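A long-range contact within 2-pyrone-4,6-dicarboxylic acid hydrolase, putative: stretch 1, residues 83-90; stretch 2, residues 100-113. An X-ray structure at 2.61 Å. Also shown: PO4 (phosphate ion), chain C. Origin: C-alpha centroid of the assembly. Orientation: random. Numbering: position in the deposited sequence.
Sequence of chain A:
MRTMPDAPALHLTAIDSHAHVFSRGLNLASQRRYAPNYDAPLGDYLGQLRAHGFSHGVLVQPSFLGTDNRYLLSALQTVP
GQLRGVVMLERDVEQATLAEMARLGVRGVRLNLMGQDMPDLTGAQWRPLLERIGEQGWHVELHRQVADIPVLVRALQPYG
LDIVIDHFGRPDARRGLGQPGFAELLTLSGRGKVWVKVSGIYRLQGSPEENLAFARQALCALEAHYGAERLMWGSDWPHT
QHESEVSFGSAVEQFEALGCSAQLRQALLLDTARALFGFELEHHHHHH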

# COMPACT_ATOMS: atom_id res chain seq x y z
N LEU A 83 -12.60 7.48 2.19
CA LEU A 83 -11.65 6.46 1.78
C LEU A 83 -11.42 6.43 0.29
O LEU A 83 -12.22 6.97 -0.47
CB LEU A 83 -12.15 5.09 2.22
CG LEU A 83 -12.41 4.90 3.71
CD1 LEU A 83 -13.09 3.56 3.97
CD2 LEU A 83 -11.09 5.01 4.46
N ARG A 84 -10.34 5.78 -0.13
CA ARG A 84 -10.06 5.66 -1.56
C ARG A 84 -9.87 4.20 -1.93
O ARG A 84 -10.59 3.65 -2.75
CB ARG A 84 -8.84 6.47 -1.97
CG ARG A 84 -9.09 7.97 -1.98
CD ARG A 84 -10.21 8.36 -2.94
NE ARG A 84 -10.37 9.81 -2.91
CZ ARG A 84 -11.42 10.43 -2.38
NH1 ARG A 84 -11.47 11.76 -2.38
NH2 ARG A 84 -12.41 9.72 -1.86
N GLY A 85 -8.89 3.56 -1.32
CA GLY A 85 -8.67 2.16 -1.63
C GLY A 85 -8.27 1.76 -3.05
O GLY A 85 -8.69 2.37 -4.04
N VAL A 86 -7.45 0.70 -3.13
CA VAL A 86 -6.94 0.14 -4.37
C VAL A 86 -7.50 -1.28 -4.53
O VAL A 86 -7.79 -1.95 -3.54
CB VAL A 86 -5.40 0.08 -4.36
CG1 VAL A 86 -4.84 1.34 -3.73
CG2 VAL A 86 -4.93 -1.14 -3.62
N VAL A 87 -7.67 -1.72 -5.78
CA VAL A 87 -8.21 -3.05 -6.04
C VAL A 87 -7.26 -3.99 -6.81
O VAL A 87 -6.11 -3.63 -7.12
CB VAL A 87 -9.55 -2.97 -6.84
CG1 VAL A 87 -10.59 -2.20 -6.04
CG2 VAL A 87 -9.32 -2.30 -8.19
N MSE A 88 -7.73 -5.21 -7.06
CA MSE A 88 -6.98 -6.20 -7.83
C MSE A 88 -7.87 -6.58 -9.01
O MSE A 88 -9.01 -7.00 -8.84
CB MSE A 88 -6.61 -7.41 -6.98
CG MSE A 88 -5.45 -7.15 -6.02
SE MSE A 88 -4.75 -8.71 -5.05
CE MSE A 88 -3.66 -9.47 -6.50
N LEU A 89 -7.35 -6.41 -10.22
CA LEU A 89 -8.13 -6.69 -11.42
C LEU A 89 -7.69 -7.94 -12.18
O LEU A 89 -6.51 -8.30 -12.18
CB LEU A 89 -8.05 -5.49 -12.36
CG LEU A 89 -8.48 -4.16 -11.75
CD1 LEU A 89 -8.06 -3.04 -12.69
CD2 LEU A 89 -9.98 -4.16 -11.51
N GLU A 90 -8.65 -8.58 -12.83
CA GLU A 90 -8.35 -9.78 -13.60
C GLU A 90 -7.53 -9.37 -14.82
O GLU A 90 -7.52 -8.20 -15.20
CB GLU A 90 -9.66 -10.46 -14.03
CG GLU A 90 -9.61 -11.99 -14.10
CD GLU A 90 -10.07 -12.66 -12.81
OE1 GLU A 90 -9.22 -13.05 -11.97
OE2 GLU A 90 -11.30 -12.78 -12.63
N GLU A 100 -16.04 3.23 -13.63
CA GLU A 100 -17.05 3.09 -12.58
C GLU A 100 -16.41 2.85 -11.21
O GLU A 100 -17.02 3.15 -10.19
CB GLU A 100 -18.02 1.95 -12.91
CG GLU A 100 -19.15 1.80 -11.90
CD GLU A 100 -20.42 1.22 -12.53
OE1 GLU A 100 -20.30 0.19 -13.24
OE2 GLU A 100 -21.53 1.78 -12.30
N MSE A 101 -15.19 2.32 -11.19
CA MSE A 101 -14.52 2.09 -9.93
C MSE A 101 -13.91 3.39 -9.46
O MSE A 101 -14.04 3.76 -8.28
CB MSE A 101 -13.43 1.03 -10.09
CG MSE A 101 -13.95 -0.40 -10.13
SE MSE A 101 -12.53 -1.71 -10.38
CE MSE A 101 -13.59 -3.33 -10.18
N ALA A 102 -13.26 4.11 -10.37
CA ALA A 102 -12.63 5.38 -10.03
C ALA A 102 -13.72 6.32 -9.57
O ALA A 102 -13.51 7.21 -8.75
CB ALA A 102 -11.92 5.97 -11.24
N ARG A 103 -14.91 6.10 -10.10
CA ARG A 103 -16.01 6.94 -9.71
C ARG A 103 -16.38 6.57 -8.28
O ARG A 103 -16.96 7.39 -7.55
CB ARG A 103 -17.17 6.71 -10.67
CG ARG A 103 -18.27 7.77 -10.60
CD ARG A 103 -19.35 7.47 -11.64
NE ARG A 103 -18.78 7.35 -12.99
CZ ARG A 103 -19.05 6.34 -13.82
NH1 ARG A 103 -18.50 6.31 -15.02
NH2 ARG A 103 -19.86 5.35 -13.44
N LEU A 104 -16.04 5.36 -7.87
CA LEU A 104 -16.35 4.90 -6.51
C LEU A 104 -15.28 5.30 -5.52
O LEU A 104 -15.52 5.33 -4.32
CB LEU A 104 -16.51 3.38 -6.46
CG LEU A 104 -17.71 2.77 -7.16
CD1 LEU A 104 -17.63 1.24 -7.09
CD2 LEU A 104 -19.00 3.28 -6.51
N GLY A 105 -14.09 5.61 -6.03
CA GLY A 105 -13.02 6.00 -5.15
C GLY A 105 -11.73 5.22 -5.26
O GLY A 105 -10.76 5.54 -4.56
N VAL A 106 -11.67 4.20 -6.12
CA VAL A 106 -10.41 3.46 -6.24
C VAL A 106 -9.46 4.19 -7.18
O VAL A 106 -9.85 4.61 -8.28
CB VAL A 106 -10.64 1.99 -6.67
CG1 VAL A 106 -11.95 1.85 -7.32
CG2 VAL A 106 -9.50 1.52 -7.57
N ARG A 107 -8.24 4.37 -6.70
CA ARG A 107 -7.24 5.11 -7.46
C ARG A 107 -5.99 4.33 -7.88
O ARG A 107 -4.99 4.92 -8.31
CB ARG A 107 -6.82 6.34 -6.67
CG ARG A 107 -7.30 7.67 -7.23
CD ARG A 107 -8.81 7.78 -7.23
NE ARG A 107 -9.20 9.14 -6.91
CZ ARG A 107 -10.45 9.53 -6.75
NH1 ARG A 107 -10.72 10.79 -6.43
NH2 ARG A 107 -11.44 8.65 -6.93
N GLY A 108 -6.02 3.01 -7.75
CA GLY A 108 -4.86 2.23 -8.12
C GLY A 108 -5.17 0.76 -8.22
O GLY A 108 -6.29 0.35 -7.89
N VAL A 109 -4.21 -0.02 -8.70
CA VAL A 109 -4.37 -1.46 -8.81
C VAL A 109 -3.14 -2.08 -8.18
O VAL A 109 -2.03 -1.56 -8.33
CB VAL A 109 -4.45 -1.98 -10.29
CG1 VAL A 109 -5.70 -1.45 -10.98
CG2 VAL A 109 -3.22 -1.56 -11.06
N ARG A 110 -3.34 -3.18 -7.47
CA ARG A 110 -2.26 -3.89 -6.80
C ARG A 110 -2.12 -5.26 -7.44
O ARG A 110 -3.08 -6.03 -7.49
CB ARG A 110 -2.55 -4.06 -5.31
CG ARG A 110 -1.33 -4.41 -4.45
CD ARG A 110 -1.75 -5.17 -3.18
NE ARG A 110 -0.79 -5.08 -2.08
CZ ARG A 110 -0.98 -5.62 -0.88
NH1 ARG A 110 -0.07 -5.49 0.07
NH2 ARG A 110 -2.10 -6.31 -0.62
N LEU A 111 -0.94 -5.56 -7.94
CA LEU A 111 -0.69 -6.85 -8.56
C LEU A 111 -0.56 -7.87 -7.42
O LEU A 111 -1.13 -8.97 -7.48
CB LEU A 111 0.61 -6.79 -9.36
CG LEU A 111 0.66 -5.71 -10.44
CD1 LEU A 111 1.99 -5.76 -11.12
CD2 LEU A 111 -0.46 -5.92 -11.44
N ASN A 112 0.20 -7.46 -6.39
CA ASN A 112 0.47 -8.26 -5.18
C ASN A 112 0.98 -9.67 -5.45
O ASN A 112 0.21 -10.62 -5.48
CB ASN A 112 -0.79 -8.33 -4.30
CG ASN A 112 -0.58 -9.18 -3.05
OD1 ASN A 112 0.12 -8.78 -2.11
ND2 ASN A 112 -1.20 -10.35 -3.03
N LEU A 113 2.30 -9.80 -5.64
CA LEU A 113 2.90 -11.11 -5.92
C LEU A 113 3.25 -11.84 -4.62
O LEU A 113 2.62 -12.85 -4.28
CB LEU A 113 4.14 -10.92 -6.79
CG LEU A 113 3.99 -10.03 -8.03
CD1 LEU A 113 2.66 -10.32 -8.73
CD2 LEU A 113 4.06 -8.58 -7.62
P PO4 C . -0.48 -6.81 3.08
O1 PO4 C . -1.37 -6.49 1.94
O2 PO4 C . 0.25 -8.07 2.80
O3 PO4 C . 0.50 -5.72 3.27
O4 PO4 C . -1.29 -6.98 4.31

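Residues 84-88 run alongside 105-110 in the same chain direction, Arg84 nearest Gly105 and Met88 nearest Arg110 by CA position. At Arg84 the guanidinium lies flat on that of Arg107, with planes at 28° and Arg84 NE 3.7 Å from Arg107 NH1; stacking of the delocalised planar groups brings two like charges together. Nearby, Gly105 leaves the helical conformation with positive phi, at backbone angles that by themselves call for glycine, and the chain turns to run beside stretch 1.

Gly85, also at positive phi, directs its O to Val106 CA (3.0 Å), a CA-H...O contact, and accepts a weak hydrogen bond from Arg107 N (3.4 Å). The pairing tightens at Val87, whose backbone is bridged to Val109: Val87 N donates to Gly108 O (3.3 Å), and Val87 O accepts from Arg110 N (2.8 Å), both at 162°. These two bonds, reaching the residues flanking Val109, are those of a parallel bridge.

Side chains extend the contact. Val87 CG2 packs 3.9 Å from both Met101 SE and Val106 CG2. Met88 reaches Asn112, its CE 3.8 Å from Asn112 CB. Leu89 continues the apolar cluster begun by Val87, with CD2 3.7 Å from Met101 SE and CD1 3.3 Å from Val109 CG1.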